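Local coordinates for protein putative prephenate dehydratase (Streptococcus mutans, PDB 4LUB) that probably catalyses the conversion of prephenate to phenylpyruvate, with loss of carbon dioxide and water, in the biosynthesis of phenylalanine, at residues Gln45-Ala49 / Val177-Pro183. Numbering follows the deposited sequence.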
loop_
_atom_site.group_PDB
_atom_site.type_symbol
_atom_site.label_atom_id
_atom_site.label_comp_id
_atom_site.label_asym_id
_atom_site.label_seq_id
_atom_site.Cartn_x
_atom_site.Cartn_y
_atom_site.Cartn_z
ATOM N N GLN B 45 -21.933 22.299 -0.764
ATOM C CA GLN B 45 -22.170 22.857 0.566
ATOM C C GLN B 45 -20.946 23.608 1.059
ATOM O O GLN B 45 -21.046 24.613 1.767
ATOM C CB GLN B 45 -22.525 21.761 1.568
ATOM C CG GLN B 45 -23.490 20.720 1.054
ATOM C CD GLN B 45 -23.802 19.667 2.100
ATOM O OE1 GLN B 45 -23.808 19.954 3.299
ATOM N NE2 GLN B 45 -24.058 18.442 1.656
ATOM N N VAL B 46 -19.778 23.119 0.664
ATOM C CA VAL B 46 -18.537 23.686 1.151
ATOM C C VAL B 46 -17.594 23.944 0.007
ATOM O O VAL B 46 -17.807 23.534 -1.145
ATOM C CB VAL B 46 -17.828 22.807 2.204
ATOM C CG1 VAL B 46 -18.713 22.613 3.438
ATOM C CG2 VAL B 46 -17.397 21.477 1.604
ATOM N N CYS B 47 -16.544 24.657 0.363
ATOM C CA CYS B 47 -15.641 25.245 -0.588
ATOM C C CYS B 47 -14.339 24.482 -0.779
ATOM O O CYS B 47 -13.765 24.449 -1.867
ATOM C CB CYS B 47 -15.351 26.633 -0.048
ATOM S SG CYS B 47 -16.884 27.529 0.318
ATOM N N PHE B 48 -13.925 23.845 0.307
ATOM C CA PHE B 48 -12.735 23.012 0.410
ATOM C C PHE B 48 -13.084 21.925 1.404
ATOM O O PHE B 48 -13.962 22.122 2.242
ATOM C CB PHE B 48 -11.497 23.792 0.898
ATOM C CG PHE B 48 -11.011 24.857 -0.052
ATOM C CD1 PHE B 48 -10.125 24.539 -1.075
ATOM C CD2 PHE B 48 -11.426 26.173 0.082
ATOM C CE1 PHE B 48 -9.680 25.509 -1.955
ATOM C CE2 PHE B 48 -10.989 27.144 -0.792
ATOM C CZ PHE B 48 -10.115 26.814 -1.811
ATOM N N ALA B 49 -12.425 20.780 1.313
ATOM C CA ALA B 49 -12.595 19.755 2.328
ATOM C C ALA B 49 -11.225 19.367 2.865
ATOM O O ALA B 49 -10.241 19.382 2.126
ATOM C CB ALA B 49 -13.324 18.555 1.754
ATOM N N VAL B 177 -5.898 19.395 1.851
ATOM C CA VAL B 177 -6.970 20.315 1.551
ATOM C C VAL B 177 -7.417 20.027 0.129
ATOM O O VAL B 177 -6.637 20.132 -0.816
ATOM C CB VAL B 177 -6.536 21.791 1.694
ATOM C CG1 VAL B 177 -7.694 22.715 1.382
ATOM C CG2 VAL B 177 -5.983 22.058 3.089
ATOM N N LEU B 178 -8.662 19.592 0.000
ATOM C CA LEU B 178 -9.255 19.300 -1.296
ATOM C C LEU B 178 -10.102 20.454 -1.791
ATOM O O LEU B 178 -10.888 21.023 -1.040
ATOM C CB LEU B 178 -10.105 18.022 -1.235
ATOM C CG LEU B 178 -9.542 16.612 -1.025
ATOM C CD1 LEU B 178 -8.045 16.574 -0.783
ATOM C CD2 LEU B 178 -10.333 15.795 0.001
ATOM N N GLY B 179 -9.958 20.769 -3.070
ATOM C CA GLY B 179 -10.778 21.788 -3.686
ATOM C C GLY B 179 -10.398 22.030 -5.126
ATOM O O GLY B 179 -9.868 21.148 -5.806
ATOM N N ASP B 180 -10.677 23.237 -5.594
ATOM C CA ASP B 180 -10.564 23.554 -7.008
ATOM C C ASP B 180 -9.483 24.619 -7.205
ATOM O O ASP B 180 -8.915 24.743 -8.286
ATOM C CB ASP B 180 -11.921 24.021 -7.553
ATOM C CG ASP B 180 -11.858 24.468 -9.004
ATOM O OD1 ASP B 180 -10.969 23.996 -9.743
ATOM O OD2 ASP B 180 -12.713 25.286 -9.413
ATOM N N GLU B 181 -9.167 25.369 -6.152
ATOM C CA GLU B 181 -8.095 26.352 -6.266
ATOM C C GLU B 181 -7.057 26.261 -5.153
ATOM O O GLU B 181 -7.340 25.773 -4.064
ATOM C CB GLU B 181 -8.704 27.761 -6.250
ATOM C CG GLU B 181 -10.039 27.893 -6.980
ATOM C CD GLU B 181 -10.613 29.297 -6.922
ATOM O OE1 GLU B 181 -9.851 30.251 -6.658
ATOM O OE2 GLU B 181 -11.845 29.435 -7.086
ATOM N N THR B 182 -5.854 26.745 -5.452
ATOM C CA THR B 182 -4.762 26.778 -4.493
ATOM C C THR B 182 -5.030 27.853 -3.452
ATOM O O THR B 182 -5.071 29.035 -3.781
ATOM C CB THR B 182 -3.407 27.038 -5.182
ATOM O OG1 THR B 182 -3.209 26.074 -6.223
ATOM C CG2 THR B 182 -2.259 26.955 -4.180
ATOM N N PRO B 183 -5.209 27.460 -2.185
ATOM C CA PRO B 183 -5.438 28.554 -1.241
ATOM C C PRO B 183 -4.131 29.199 -0.799
ATOM O O PRO B 183 -3.068 28.580 -0.909
ATOM C CB PRO B 183 -6.132 27.860 -0.066
ATOM C CG PRO B 183 -5.697 26.411 -0.150
ATOM C CD PRO B 183 -5.150 26.143 -1.529
HETATM O O HOH W 1 -12.244 25.097 -4.189
#
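Ala-49 and Leu-178 form a hydrogen-bonded pair that ties strand 48-55 to the end of the antiparallel strand 172-179. Ala-49 N donates to Leu-178 O at 2.8 Å, within the carbonyl plane, and Leu-178 N returns a nearly straight bond (173°) of 2.7 Å to Ala-49 O. The CA atoms of Phe-48 and Val-177 add C-H...O contacts to the same two carbonyl oxygens.

Past Phe-48 and Gly-179 the chains diverge, and a water bridges Cys-47 and Asp-180: it donates to Cys-47 O (2.9 Å) and accepts from Asp-180 N (2.8 Å). The same water lies above one face of the Phe-48 ring, toward its rim.

Ring packing centres on Phe-48. With CG beside the backbone N (chi1 -66°), the ring extends past Gly-179 toward the loop that follows. Its CE1 lies 3.2 Å from Glu-181 O, which sits in the plane of the ring at its edge. The apolar partners are Val-177 CG1, 3.9 Å from CD1, and Pro-183 CG, which CE1 touches more loosely. Phe-23 stacks on this ring, and Val-77 of strand 75-83 also touches it. Ala-49 and Leu-178 point to the other face, beneath helix 34-42.

The join therefore changes from direct to water-mediated hydrogen bonding as the strand pairing ends, while a buried aromatic ring carries the packing into the outgoing loop of the dehydratase domain.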